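Local atomic coordinates of succinyl-CoA ligase (ADP-forming) subunit alpha (Methanosaeta concilii, PDB entry 6HXI), a protein that binds coenzyme A and combines a CoA-ligase-type alpha/beta region with a helical region related to citrate synthase, working within a multi-chain assembly. Residues 13-18 with 81-86; 42-47 with 64-69; 229-234 with 256-261; 237-242 with 288-293; 410-415 with 574-579. One frame throughout, in Å; residues are numbered along the deposited sequence.

Overall arrangement
Contacts 1 and 2 share one sheet: strand 15-18 of contact 1 lies beside strand 42-46 of contact 2, the Ser43 and Ile46 amides probably bonding Ala15 O and Val17 O, and the centres are 10 Å apart. The side chains of Tyr18 and Asn47 come within about 7 and 8 Å of a bound coenzyme A. Contacts 3 and 4, their centres 9 Å apart, belong to a second alpha/beta unit, where Asn291 and Glu239 of the helices reach the backbone of Val259 and Glu233 in the strands. Contact 5 lies in the helical citrate-synthase-like part, its centre 76 Å from that of contact 3 and on the opposite side of the chain's centre.

Contact 1: 13-18 with 81-86; sequences TKAFVY and ADVMVN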
# COMPACT_ATOMS: atom_id res chain seq x y z
N THR B 13 -18.85 -31.27 -37.84
CA THR B 13 -19.84 -30.45 -37.11
C THR B 13 -19.16 -29.53 -36.08
O THR B 13 -18.36 -29.98 -35.27
CB THR B 13 -20.88 -31.35 -36.47
OG1 THR B 13 -21.60 -32.00 -37.51
CG2 THR B 13 -21.83 -30.60 -35.57
N LYS B 14 -19.50 -28.24 -36.16
CA LYS B 14 -19.05 -27.18 -35.27
C LYS B 14 -20.30 -26.62 -34.57
O LYS B 14 -21.37 -26.48 -35.18
CB LYS B 14 -18.28 -26.10 -36.04
CG LYS B 14 -16.89 -26.54 -36.47
CD LYS B 14 -15.91 -26.60 -35.30
CE LYS B 14 -14.48 -26.66 -35.78
NZ LYS B 14 -13.53 -26.34 -34.69
N ALA B 15 -20.17 -26.35 -33.28
CA ALA B 15 -21.28 -25.96 -32.44
C ALA B 15 -20.99 -24.80 -31.51
O ALA B 15 -19.83 -24.49 -31.21
CB ALA B 15 -21.73 -27.17 -31.61
N PHE B 16 -22.08 -24.19 -31.00
CA PHE B 16 -22.06 -23.19 -29.96
C PHE B 16 -22.69 -23.85 -28.77
O PHE B 16 -23.62 -24.64 -28.91
CB PHE B 16 -22.89 -21.96 -30.32
CG PHE B 16 -22.47 -21.19 -31.54
CD1 PHE B 16 -21.18 -20.67 -31.64
CD2 PHE B 16 -23.38 -20.90 -32.55
CE1 PHE B 16 -20.80 -19.90 -32.75
CE2 PHE B 16 -22.99 -20.16 -33.67
CZ PHE B 16 -21.71 -19.64 -33.75
N VAL B 17 -22.17 -23.57 -27.59
CA VAL B 17 -22.76 -24.04 -26.35
C VAL B 17 -23.31 -22.78 -25.72
O VAL B 17 -22.55 -21.89 -25.37
CB VAL B 17 -21.74 -24.79 -25.43
CG1 VAL B 17 -22.36 -25.07 -24.05
CG2 VAL B 17 -21.26 -26.08 -26.08
N TYR B 18 -24.64 -22.67 -25.65
CA TYR B 18 -25.32 -21.55 -25.00
C TYR B 18 -25.45 -21.91 -23.51
O TYR B 18 -26.12 -22.89 -23.16
CB TYR B 18 -26.72 -21.26 -25.62
CG TYR B 18 -27.32 -19.99 -25.07
CD1 TYR B 18 -27.94 -19.98 -23.82
CD2 TYR B 18 -27.20 -18.78 -25.75
CE1 TYR B 18 -28.42 -18.81 -23.27
CE2 TYR B 18 -27.69 -17.60 -25.21
CZ TYR B 18 -28.29 -17.62 -23.96
OH TYR B 18 -28.80 -16.47 -23.42
N ALA B 81 -20.40 -22.81 -37.62
CA ALA B 81 -21.10 -23.51 -36.54
C ALA B 81 -22.61 -23.53 -36.87
O ALA B 81 -23.23 -22.46 -36.95
CB ALA B 81 -20.83 -22.81 -35.21
N ASP B 82 -23.17 -24.71 -37.13
CA ASP B 82 -24.58 -24.88 -37.51
C ASP B 82 -25.45 -25.54 -36.41
O ASP B 82 -26.65 -25.75 -36.60
CB ASP B 82 -24.70 -25.62 -38.86
CG ASP B 82 -24.51 -27.12 -38.80
OD1 ASP B 82 -23.61 -27.59 -38.06
OD2 ASP B 82 -25.25 -27.84 -39.51
N VAL B 83 -24.82 -25.87 -35.28
CA VAL B 83 -25.48 -26.48 -34.13
C VAL B 83 -25.40 -25.55 -32.92
O VAL B 83 -24.33 -25.01 -32.65
CB VAL B 83 -24.87 -27.87 -33.82
CG1 VAL B 83 -25.51 -28.48 -32.57
CG2 VAL B 83 -25.00 -28.81 -35.00
N MET B 84 -26.51 -25.42 -32.15
CA MET B 84 -26.48 -24.76 -30.85
C MET B 84 -26.96 -25.73 -29.77
O MET B 84 -28.06 -26.27 -29.88
CB MET B 84 -27.27 -23.45 -30.78
CG MET B 84 -27.06 -22.74 -29.44
SD MET B 84 -27.77 -21.09 -29.32
CE MET B 84 -29.33 -21.45 -28.45
N VAL B 85 -26.13 -25.95 -28.72
CA VAL B 85 -26.45 -26.77 -27.54
C VAL B 85 -26.91 -25.76 -26.52
O VAL B 85 -26.10 -24.96 -26.04
CB VAL B 85 -25.25 -27.64 -27.06
CG1 VAL B 85 -25.65 -28.50 -25.86
CG2 VAL B 85 -24.70 -28.52 -28.20
N ASN B 86 -28.25 -25.71 -26.29
CA ASN B 86 -28.90 -24.71 -25.45
C ASN B 86 -29.13 -25.17 -24.03
O ASN B 86 -30.07 -25.94 -23.76
CB ASN B 86 -30.20 -24.23 -26.13
CG ASN B 86 -30.85 -23.03 -25.48
OD1 ASN B 86 -30.37 -22.48 -24.50
ND2 ASN B 86 -31.93 -22.54 -26.05
O HOH W 1 -23.52 -30.32 -38.39
O HOH W 2 -21.04 -27.07 -38.61
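Backbone hydrogen bonds join 13-18 and 81-86 as parallel neighbours. Phe16 takes two, its N giving to Val83 O at 2.9 Å and its O receiving Val85 N at 2.8 Å, almost straight (175°). Tyr18 N then reaches Val85 O, while Asp82 N to Lys14 O is weak. Among the apolar contacts, Phe16 CG lies anti to the carbonyl carbon (chi1 -62°), which brings its ring under the Ala81 methyl: CB sits 3.7 Å from the centroid of the Phe16 ring in a CH-pi contact, close to the ring normal, where a small residue fits. On the same face Met84 runs extended and bends at its last torsion; SD touches Tyr18 CB at 3.8 Å and stands obliquely to the Tyr18 ring, 5.3 Å from its centroid, a Met-aromatic contact. Ala15, Val17, Val83 and Val85 fill the other face, with Ala15 CB 3.9 Å from Val83 CB. At one polar end a water bridges Thr13 OG1, also bonded to Asp10 N, and Asp82 OD1. Asn86, alongside Tyr18, is held by Thr96 and accepts from the amide of Ala88, a coenzyme A pocket residue. These are neighbouring parallel strands in a Rossmann-like CoA-binding fold, its pocket at their carboxyl ends.

Contact 2: 42-47 with 64-69; sequences ISAIIN and ILPMYK
Ile45, Leu65 and Ile42 form the apolar centre, where branched chains interlock under Ile25 of helix 22-34. Ile45 CD1 touches Leu65 CB at 3.8 Å, and Ile42 CG2 meets Leu65 CD1 at the same 3.8 Å; in both pairs the side chains cross at about a right angle. Next along this face, the flexible thioether of Met67 lies against Ile45 and alongside Asn47, with Met67 CG 3.7 Å from Asn47 CB. On the other face the small Ala44 CB sits at the edge of the Tyr68 ring, 3.7 Å from Tyr68 CD1. Pro66, lacking an N-H, brings its CD against Ser43 O at 3.3 Å, yet its carbonyl still accepts Ile45 N. Two further bonds continue the ladder, Tyr68 N to Ile45 O at 2.8 Å and Asn47 N to Tyr68 O at 2.7 Å. At the polar edge Asn47 OD1 accepts a hydrogen bond from Ser49 N. The ladder is that of neighbouring parallel strands, here joined through antiparallel strand 52-58 without a helix, on the flank of the Rossmann-like sheet.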
# COMPACT_ATOMS: atom_id res chain seq x y z
N ILE B 42 -16.65 -27.48 -30.80
CA ILE B 42 -17.16 -26.22 -30.26
C ILE B 42 -16.37 -25.05 -30.83
O ILE B 42 -15.17 -24.96 -30.59
CB ILE B 42 -17.11 -26.22 -28.71
CG1 ILE B 42 -17.96 -27.36 -28.10
CG2 ILE B 42 -17.49 -24.84 -28.14
CD1 ILE B 42 -17.69 -27.60 -26.57
N SER B 43 -17.06 -24.15 -31.54
CA SER B 43 -16.47 -22.94 -32.10
C SER B 43 -16.47 -21.85 -31.01
O SER B 43 -15.47 -21.16 -30.85
CB SER B 43 -17.26 -22.48 -33.32
OG SER B 43 -17.05 -23.33 -34.44
N ALA B 44 -17.60 -21.71 -30.26
CA ALA B 44 -17.71 -20.69 -29.20
C ALA B 44 -18.72 -21.05 -28.12
O ALA B 44 -19.60 -21.90 -28.32
CB ALA B 44 -18.07 -19.32 -29.80
N ILE B 45 -18.61 -20.36 -26.99
CA ILE B 45 -19.55 -20.46 -25.88
C ILE B 45 -20.36 -19.18 -25.91
O ILE B 45 -19.81 -18.11 -26.20
CB ILE B 45 -18.82 -20.66 -24.54
CG1 ILE B 45 -17.96 -21.94 -24.58
CG2 ILE B 45 -19.80 -20.70 -23.36
CD1 ILE B 45 -16.66 -21.75 -23.96
N ILE B 46 -21.66 -19.26 -25.62
CA ILE B 46 -22.47 -18.07 -25.53
C ILE B 46 -22.79 -17.91 -24.04
O ILE B 46 -23.41 -18.79 -23.45
CB ILE B 46 -23.70 -18.06 -26.50
CG1 ILE B 46 -23.26 -18.37 -27.96
CG2 ILE B 46 -24.42 -16.70 -26.44
CD1 ILE B 46 -24.34 -18.87 -28.85
N ASN B 47 -22.25 -16.87 -23.42
CA ASN B 47 -22.42 -16.58 -22.01
C ASN B 47 -23.13 -15.22 -21.88
O ASN B 47 -22.52 -14.17 -22.11
CB ASN B 47 -21.08 -16.61 -21.28
CG ASN B 47 -21.17 -16.51 -19.77
OD1 ASN B 47 -22.21 -16.20 -19.18
ND2 ASN B 47 -20.06 -16.73 -19.11
N ILE B 64 -7.97 -22.72 -25.72
CA ILE B 64 -8.81 -21.55 -25.43
C ILE B 64 -10.03 -21.54 -26.34
O ILE B 64 -9.90 -21.62 -27.55
CB ILE B 64 -7.98 -20.21 -25.50
CG1 ILE B 64 -6.80 -20.16 -24.49
CG2 ILE B 64 -8.84 -18.95 -25.39
CD1 ILE B 64 -7.04 -20.61 -23.07
N LEU B 65 -11.20 -21.37 -25.77
CA LEU B 65 -12.43 -21.20 -26.54
C LEU B 65 -12.92 -19.78 -26.37
O LEU B 65 -12.93 -19.28 -25.24
CB LEU B 65 -13.53 -22.19 -26.14
CG LEU B 65 -13.23 -23.67 -26.41
CD1 LEU B 65 -14.37 -24.52 -25.95
CD2 LEU B 65 -12.88 -23.93 -27.88
N PRO B 66 -13.33 -19.12 -27.48
CA PRO B 66 -13.90 -17.76 -27.35
C PRO B 66 -15.30 -17.81 -26.73
O PRO B 66 -16.00 -18.82 -26.82
CB PRO B 66 -13.91 -17.24 -28.78
CG PRO B 66 -13.94 -18.46 -29.63
CD PRO B 66 -13.36 -19.60 -28.87
N MET B 67 -15.70 -16.72 -26.07
CA MET B 67 -16.95 -16.66 -25.34
C MET B 67 -17.66 -15.34 -25.63
O MET B 67 -17.06 -14.28 -25.46
CB MET B 67 -16.62 -16.90 -23.86
CG MET B 67 -17.81 -17.12 -22.98
SD MET B 67 -17.26 -17.74 -21.37
CE MET B 67 -16.60 -16.27 -20.63
N TYR B 68 -18.88 -15.44 -26.20
CA TYR B 68 -19.72 -14.31 -26.66
C TYR B 68 -20.93 -14.08 -25.80
O TYR B 68 -21.49 -15.03 -25.29
CB TYR B 68 -20.15 -14.54 -28.13
CG TYR B 68 -18.97 -14.48 -29.09
CD1 TYR B 68 -18.19 -15.61 -29.33
CD2 TYR B 68 -18.60 -13.29 -29.70
CE1 TYR B 68 -17.08 -15.56 -30.16
CE2 TYR B 68 -17.49 -13.23 -30.55
CZ TYR B 68 -16.73 -14.36 -30.77
OH TYR B 68 -15.65 -14.32 -31.60
N LYS B 69 -21.36 -12.82 -25.67
CA LYS B 69 -22.53 -12.45 -24.87
C LYS B 69 -23.85 -12.81 -25.55
O LYS B 69 -24.83 -13.10 -24.86
CB LYS B 69 -22.51 -10.94 -24.55
CG LYS B 69 -22.17 -10.61 -23.10
CD LYS B 69 -22.77 -9.26 -22.69
CE LYS B 69 -22.87 -9.13 -21.18
NZ LYS B 69 -23.62 -7.91 -20.77

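Contact 3: 229-234 with 256-261; sequences ACLGEL and VAWVTG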
# COMPACT_ATOMS: atom_id res chain seq x y z
N ALA B 229 -33.78 -48.77 -34.08
CA ALA B 229 -34.23 -49.20 -32.76
C ALA B 229 -34.87 -48.02 -32.06
O ALA B 229 -34.31 -46.93 -32.08
CB ALA B 229 -33.06 -49.72 -31.94
N CYS B 230 -36.06 -48.21 -31.46
CA CYS B 230 -36.65 -47.10 -30.71
C CYS B 230 -37.31 -47.53 -29.41
O CYS B 230 -37.70 -48.67 -29.25
CB CYS B 230 -37.56 -46.23 -31.55
SG CYS B 230 -39.10 -47.02 -32.02
N LEU B 231 -37.35 -46.60 -28.48
CA LEU B 231 -37.92 -46.80 -27.16
C LEU B 231 -38.85 -45.62 -26.86
O LEU B 231 -38.39 -44.50 -26.71
CB LEU B 231 -36.78 -46.87 -26.13
CG LEU B 231 -37.12 -47.29 -24.70
CD1 LEU B 231 -37.54 -48.74 -24.63
CD2 LEU B 231 -35.92 -47.02 -23.77
N GLY B 232 -40.15 -45.89 -26.86
CA GLY B 232 -41.17 -44.89 -26.58
C GLY B 232 -41.75 -45.07 -25.19
O GLY B 232 -41.20 -45.82 -24.37
N GLU B 233 -42.85 -44.34 -24.90
CA GLU B 233 -43.57 -44.41 -23.62
C GLU B 233 -45.04 -44.03 -23.80
O GLU B 233 -45.40 -43.41 -24.81
CB GLU B 233 -42.88 -43.58 -22.50
CG GLU B 233 -42.94 -42.08 -22.69
CD GLU B 233 -42.39 -41.19 -21.60
OE1 GLU B 233 -41.87 -41.71 -20.58
OE2 GLU B 233 -42.50 -39.95 -21.76
N LEU B 234 -45.88 -44.38 -22.83
CA LEU B 234 -47.30 -44.07 -22.81
C LEU B 234 -47.55 -42.55 -22.86
O LEU B 234 -46.65 -41.76 -22.54
CB LEU B 234 -47.99 -44.71 -21.59
CG LEU B 234 -47.85 -44.04 -20.23
CD1 LEU B 234 -48.64 -44.79 -19.21
CD2 LEU B 234 -46.39 -43.97 -19.75
N VAL B 256 -36.67 -52.24 -34.33
CA VAL B 256 -36.91 -52.80 -32.99
C VAL B 256 -37.69 -51.73 -32.25
O VAL B 256 -37.32 -50.56 -32.31
CB VAL B 256 -35.61 -53.20 -32.23
CG1 VAL B 256 -35.93 -53.75 -30.84
CG2 VAL B 256 -34.79 -54.22 -33.03
N ALA B 257 -38.79 -52.09 -31.59
CA ALA B 257 -39.60 -51.10 -30.89
C ALA B 257 -40.14 -51.56 -29.55
O ALA B 257 -40.63 -52.68 -29.43
CB ALA B 257 -40.74 -50.65 -31.78
N TRP B 258 -40.08 -50.68 -28.54
CA TRP B 258 -40.65 -50.94 -27.23
C TRP B 258 -41.23 -49.66 -26.63
O TRP B 258 -40.58 -48.62 -26.67
CB TRP B 258 -39.68 -51.64 -26.26
CG TRP B 258 -40.32 -51.93 -24.92
CD1 TRP B 258 -40.09 -51.26 -23.75
CD2 TRP B 258 -41.39 -52.85 -24.66
NE1 TRP B 258 -40.92 -51.75 -22.77
CE2 TRP B 258 -41.73 -52.72 -23.30
CE3 TRP B 258 -42.08 -53.78 -25.45
CZ2 TRP B 258 -42.72 -53.50 -22.70
CZ3 TRP B 258 -43.07 -54.55 -24.86
CH2 TRP B 258 -43.38 -54.41 -23.50
N VAL B 259 -42.45 -49.75 -26.09
CA VAL B 259 -43.15 -48.64 -25.45
C VAL B 259 -43.29 -48.96 -23.95
O VAL B 259 -43.88 -49.97 -23.57
CB VAL B 259 -44.51 -48.30 -26.14
CG1 VAL B 259 -45.20 -47.15 -25.43
CG2 VAL B 259 -44.32 -47.99 -27.62
N THR B 260 -42.69 -48.11 -23.11
CA THR B 260 -42.70 -48.25 -21.64
C THR B 260 -44.01 -47.67 -21.05
O THR B 260 -44.66 -46.83 -21.68
CB THR B 260 -41.45 -47.60 -21.04
OG1 THR B 260 -41.59 -46.19 -21.16
CG2 THR B 260 -40.17 -48.02 -21.73
N GLY B 261 -44.37 -48.11 -19.86
CA GLY B 261 -45.59 -47.67 -19.18
C GLY B 261 -46.65 -48.74 -19.10
O GLY B 261 -47.84 -48.43 -19.04
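Leu231 holds CG anti to the backbone N (chi1 -171°), and its CD1 comes into the plane of the Trp258 indole at the edge, 3.7 Å from CD1 of Trp258. Trp258 likewise has CG anti to its backbone N (chi1 -179°). Across the other face Cys230 SG occupies the crowded position between backbone N and carbonyl carbon, where it meets Ala257 CB at 4.0 Å. The pair belongs to a right-handed beta-alpha-beta crossover of the CoA-ligase region: strands 227-233 and 255-260 lie parallel and adjacent, with helix 239-247 between them in sequence. Thr260 also takes the crowded rotamer (chi1 71°), which turns OG1 back over the neighbouring strand to donate to Gly232 O at 3.3 Å, on a lone pair. The same oxygen receives Thr260 N at 3.0 Å from above the carbonyl plane, so one residue grips it twice. Val259 CG1 packs 3.5 Å from Glu233 C. Glu233 CB presses against Thr260 OG1, while its extended chain leads away from 256-261 to a weak bond with His275. Gly261, with positive phi, lets Leu234 CD2 approach its CA to 3.8 Å, and its N bonds Asp288 of a citrate lyase chain.

Contact 4: 237-242 with 288-293; sequences EDEYMI and QAKNDA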
# COMPACT_ATOMS: atom_id res chain seq x y z
N GLU B 237 -49.56 -39.38 -29.03
CA GLU B 237 -49.71 -40.25 -30.21
C GLU B 237 -48.51 -40.28 -31.16
O GLU B 237 -48.68 -40.61 -32.34
CB GLU B 237 -50.99 -39.86 -30.98
CG GLU B 237 -52.27 -40.36 -30.36
CD GLU B 237 -53.49 -40.02 -31.21
OE1 GLU B 237 -53.70 -40.70 -32.23
OE2 GLU B 237 -54.19 -39.03 -30.87
N ASP B 238 -47.32 -39.91 -30.66
CA ASP B 238 -46.08 -39.85 -31.44
C ASP B 238 -45.75 -41.18 -32.14
O ASP B 238 -45.48 -41.18 -33.34
CB ASP B 238 -44.91 -39.36 -30.55
CG ASP B 238 -43.50 -39.40 -31.15
OD1 ASP B 238 -42.97 -40.51 -31.37
OD2 ASP B 238 -42.89 -38.32 -31.31
N GLU B 239 -45.78 -42.29 -31.40
CA GLU B 239 -45.44 -43.65 -31.88
C GLU B 239 -46.37 -44.12 -33.01
O GLU B 239 -45.96 -44.94 -33.83
CB GLU B 239 -45.37 -44.66 -30.73
CG GLU B 239 -44.29 -44.38 -29.70
CD GLU B 239 -44.61 -43.40 -28.58
OE1 GLU B 239 -45.58 -42.61 -28.70
OE2 GLU B 239 -43.88 -43.42 -27.56
N TYR B 240 -47.58 -43.55 -33.09
CA TYR B 240 -48.55 -43.84 -34.14
C TYR B 240 -48.13 -43.22 -35.49
O TYR B 240 -48.65 -43.63 -36.52
CB TYR B 240 -49.98 -43.46 -33.73
CG TYR B 240 -50.51 -44.37 -32.65
CD1 TYR B 240 -50.97 -45.65 -32.96
CD2 TYR B 240 -50.50 -43.99 -31.31
CE1 TYR B 240 -51.41 -46.52 -31.97
CE2 TYR B 240 -50.96 -44.84 -30.31
CZ TYR B 240 -51.40 -46.11 -30.64
OH TYR B 240 -51.84 -46.96 -29.66
N MET B 241 -47.15 -42.29 -35.48
CA MET B 241 -46.61 -41.72 -36.72
C MET B 241 -45.70 -42.77 -37.34
O MET B 241 -45.69 -42.94 -38.56
CB MET B 241 -45.82 -40.42 -36.47
CG MET B 241 -46.69 -39.23 -36.08
SD MET B 241 -45.74 -37.89 -35.31
CE MET B 241 -44.88 -37.23 -36.77
N ILE B 242 -44.96 -43.51 -36.47
CA ILE B 242 -44.01 -44.56 -36.84
C ILE B 242 -44.76 -45.75 -37.39
O ILE B 242 -44.42 -46.21 -38.48
CB ILE B 242 -43.06 -44.94 -35.66
CG1 ILE B 242 -42.31 -43.69 -35.11
CG2 ILE B 242 -42.07 -46.05 -36.07
CD1 ILE B 242 -42.01 -43.76 -33.64
N GLN B 288 -49.73 -50.62 -23.81
CA GLN B 288 -50.30 -51.85 -24.38
C GLN B 288 -50.81 -51.64 -25.81
O GLN B 288 -50.38 -52.35 -26.71
CB GLN B 288 -51.37 -52.48 -23.47
CG GLN B 288 -50.80 -53.22 -22.24
CD GLN B 288 -50.35 -52.32 -21.07
OE1 GLN B 288 -50.43 -51.07 -21.11
NE2 GLN B 288 -49.91 -52.95 -19.99
N ALA B 289 -51.67 -50.62 -26.02
CA ALA B 289 -52.21 -50.25 -27.33
C ALA B 289 -51.08 -49.91 -28.33
O ALA B 289 -51.18 -50.28 -29.50
CB ALA B 289 -53.15 -49.07 -27.19
N LYS B 290 -50.02 -49.26 -27.85
CA LYS B 290 -48.85 -48.89 -28.67
C LYS B 290 -47.98 -50.09 -29.07
O LYS B 290 -47.64 -50.22 -30.25
CB LYS B 290 -48.01 -47.79 -27.97
CG LYS B 290 -48.72 -46.44 -27.93
CD LYS B 290 -47.88 -45.38 -27.24
CE LYS B 290 -48.53 -44.02 -27.29
NZ LYS B 290 -47.60 -42.93 -26.84
N ASN B 291 -47.63 -50.96 -28.11
CA ASN B 291 -46.82 -52.16 -28.35
C ASN B 291 -47.55 -53.14 -29.26
O ASN B 291 -46.93 -53.76 -30.11
CB ASN B 291 -46.39 -52.82 -27.03
CG ASN B 291 -45.23 -52.13 -26.34
OD1 ASN B 291 -44.29 -51.65 -26.98
ND2 ASN B 291 -45.28 -52.06 -25.01
N ASP B 292 -48.88 -53.25 -29.10
CA ASP B 292 -49.71 -54.13 -29.93
C ASP B 292 -49.75 -53.62 -31.37
O ASP B 292 -49.51 -54.41 -32.28
CB ASP B 292 -51.12 -54.28 -29.35
CG ASP B 292 -51.22 -55.16 -28.12
OD1 ASP B 292 -50.17 -55.74 -27.71
OD2 ASP B 292 -52.33 -55.29 -27.57
N ALA B 293 -50.00 -52.30 -31.57
CA ALA B 293 -50.03 -51.66 -32.89
C ALA B 293 -48.64 -51.74 -33.57
O ALA B 293 -48.57 -51.84 -34.79
CB ALA B 293 -50.48 -50.22 -32.78
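The opening turn of helix 239-247 and a turn of helix 287-297 pass with Glu239 CA and Lys290 CA 7.0 Å apart, a spacing spanned by side chains of both helices. Lys290 is stretched out to its tip, chi2 to chi4 all near 180°, and so delivers NZ to Glu239 OE1 in a salt bridge of 2.8 Å. Glu239 bends at chi2 (85°) to meet it, and NZ approaches from above the carboxylate plane. The same ammonium also bonds the carbonyl oxygens of Glu233, Gly235 and Gly236, which places a buried positive charge among four acceptors; Glu239 OE2 in turn pairs with Lys177 and receives Glu233 N. Both helices pack on the face of the sheet that carries Val259, beside its parallel strands 227-233 and 255-260, the layered alpha/beta arrangement of this CoA-ligase region. Tyr240 reaches over from the first helix, crossing Lys290 at about a right angle, with its CE2 3.6 Å from Lys290 CG; the long aliphatic stem suits a ring neighbour. Tyr240 OH bonds Lys284 O and lies 3.5 Å from Ala289 CB. One turn further along helix 287-297, Ala293 offers its small methyl to the ring, CB standing 3.9 Å from Tyr240 CE1.

Contact 5: 410-415 with 574-579; sequences QIVADH and GLFALG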
# COMPACT_ATOMS: atom_id res chain seq x y z
N GLN B 410 -10.74 3.09 20.48
CA GLN B 410 -11.42 4.39 20.56
C GLN B 410 -10.47 5.52 20.84
O GLN B 410 -10.56 6.58 20.23
CB GLN B 410 -12.50 4.34 21.64
CG GLN B 410 -13.59 3.35 21.25
CD GLN B 410 -14.54 3.17 22.41
OE1 GLN B 410 -15.28 4.06 22.76
NE2 GLN B 410 -14.52 2.03 23.03
N ILE B 411 -9.52 5.28 21.73
CA ILE B 411 -8.52 6.29 22.12
C ILE B 411 -7.57 6.62 21.00
O ILE B 411 -7.20 7.78 20.84
CB ILE B 411 -7.81 5.82 23.42
CG1 ILE B 411 -8.82 6.07 24.60
CG2 ILE B 411 -6.42 6.53 23.65
CD1 ILE B 411 -8.48 5.58 25.93
N VAL B 412 -7.17 5.61 20.20
CA VAL B 412 -6.23 5.86 19.10
C VAL B 412 -6.95 6.11 17.76
O VAL B 412 -6.26 6.29 16.76
CB VAL B 412 -5.11 4.79 18.98
CG1 VAL B 412 -4.39 4.56 20.31
CG2 VAL B 412 -5.64 3.46 18.42
N ALA B 413 -8.30 6.14 17.72
CA ALA B 413 -9.08 6.31 16.47
C ALA B 413 -8.58 7.47 15.60
O ALA B 413 -8.41 7.31 14.40
CB ALA B 413 -10.55 6.45 16.75
N ASP B 414 -8.28 8.59 16.22
CA ASP B 414 -7.77 9.72 15.50
C ASP B 414 -7.05 10.68 16.40
O ASP B 414 -7.43 10.85 17.53
CB ASP B 414 -8.90 10.50 14.78
CG ASP B 414 -8.31 11.24 13.60
OD1 ASP B 414 -7.68 10.58 12.74
OD2 ASP B 414 -8.34 12.50 13.62
N HIS B 415 -6.07 11.38 15.85
CA HIS B 415 -5.35 12.41 16.56
C HIS B 415 -5.19 13.67 15.67
O HIS B 415 -4.22 14.40 15.78
CB HIS B 415 -4.01 11.89 17.13
CG HIS B 415 -3.51 12.73 18.28
ND1 HIS B 415 -4.38 13.24 19.25
CD2 HIS B 415 -2.25 13.08 18.60
CE1 HIS B 415 -3.61 13.90 20.11
NE2 HIS B 415 -2.33 13.86 19.74
N GLY B 574 -0.29 -3.50 14.98
CA GLY B 574 -1.56 -3.88 14.39
C GLY B 574 -2.74 -3.23 15.07
O GLY B 574 -3.67 -2.79 14.40
N LEU B 575 -2.73 -3.19 16.42
CA LEU B 575 -3.80 -2.57 17.21
C LEU B 575 -3.88 -1.08 16.89
O LEU B 575 -4.96 -0.57 16.60
CB LEU B 575 -3.56 -2.80 18.71
CG LEU B 575 -4.69 -2.48 19.66
CD1 LEU B 575 -5.99 -3.21 19.27
CD2 LEU B 575 -4.29 -2.81 21.11
N PHE B 576 -2.71 -0.41 16.84
CA PHE B 576 -2.66 1.00 16.45
C PHE B 576 -3.18 1.21 15.02
O PHE B 576 -3.94 2.14 14.78
CB PHE B 576 -1.23 1.57 16.61
CG PHE B 576 -1.12 3.04 16.28
CD1 PHE B 576 -1.54 4.01 17.19
CD2 PHE B 576 -0.63 3.46 15.04
CE1 PHE B 576 -1.47 5.38 16.87
CE2 PHE B 576 -0.57 4.84 14.71
CZ PHE B 576 -0.94 5.78 15.65
N ALA B 577 -2.80 0.34 14.11
CA ALA B 577 -3.21 0.40 12.70
C ALA B 577 -4.70 0.23 12.50
O ALA B 577 -5.33 0.97 11.75
CB ALA B 577 -2.44 -0.61 11.87
N LEU B 578 -5.27 -0.70 13.23
CA LEU B 578 -6.70 -0.98 13.19
C LEU B 578 -7.48 0.24 13.75
O LEU B 578 -8.43 0.72 13.11
CB LEU B 578 -6.97 -2.26 13.98
CG LEU B 578 -8.43 -2.69 14.11
CD1 LEU B 578 -8.99 -3.17 12.79
CD2 LEU B 578 -8.58 -3.73 15.15
N GLY B 579 -7.09 0.73 14.92
CA GLY B 579 -7.76 1.89 15.48
C GLY B 579 -7.57 3.15 14.67
O GLY B 579 -8.55 3.83 14.35
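Val412 pushes its CG2 branch over the backbone of Gly579, to 4.0 Å from the Gly579 CA. With chi1 at -52° that methyl takes the crowded position between backbone N and carbonyl carbon, which aims it at the helix 571-594. Glycine suits the opposite place because a beta carbon there would point straight into the methyl, so the missing side chain lets the two backbones come close. The CB of Val412 also approaches Phe576, standing 4.1 Å from its CD1. Phe576 has CG anti to the backbone N (chi1 -178°), which swings the ring toward 410-415; on another side Phe450 meets it edge-to-face. Next in line, Ala413 CA makes a CA-H...O contact with Gly579 O at 3.3 Å, nearly straight at 167°, and the compact Ala413 CB stays 4.1 Å from the same oxygen. No conventional hydrogen bond joins 410-415 and 574-579, but the adjacent Arg580 NE donates to Val412 O and so ties down the Val412 carbonyl. Beyond this, Gln410 O bonds Tyr369 OH of a neighbouring subunit, and Ala413 packs against that same tyrosine, so the contact sits beside a subunit interface. A glycine-permitted close approach between residues 412-413 and the side of helix 571-594 joins two parts of the all-helical, citrate-synthase-like region.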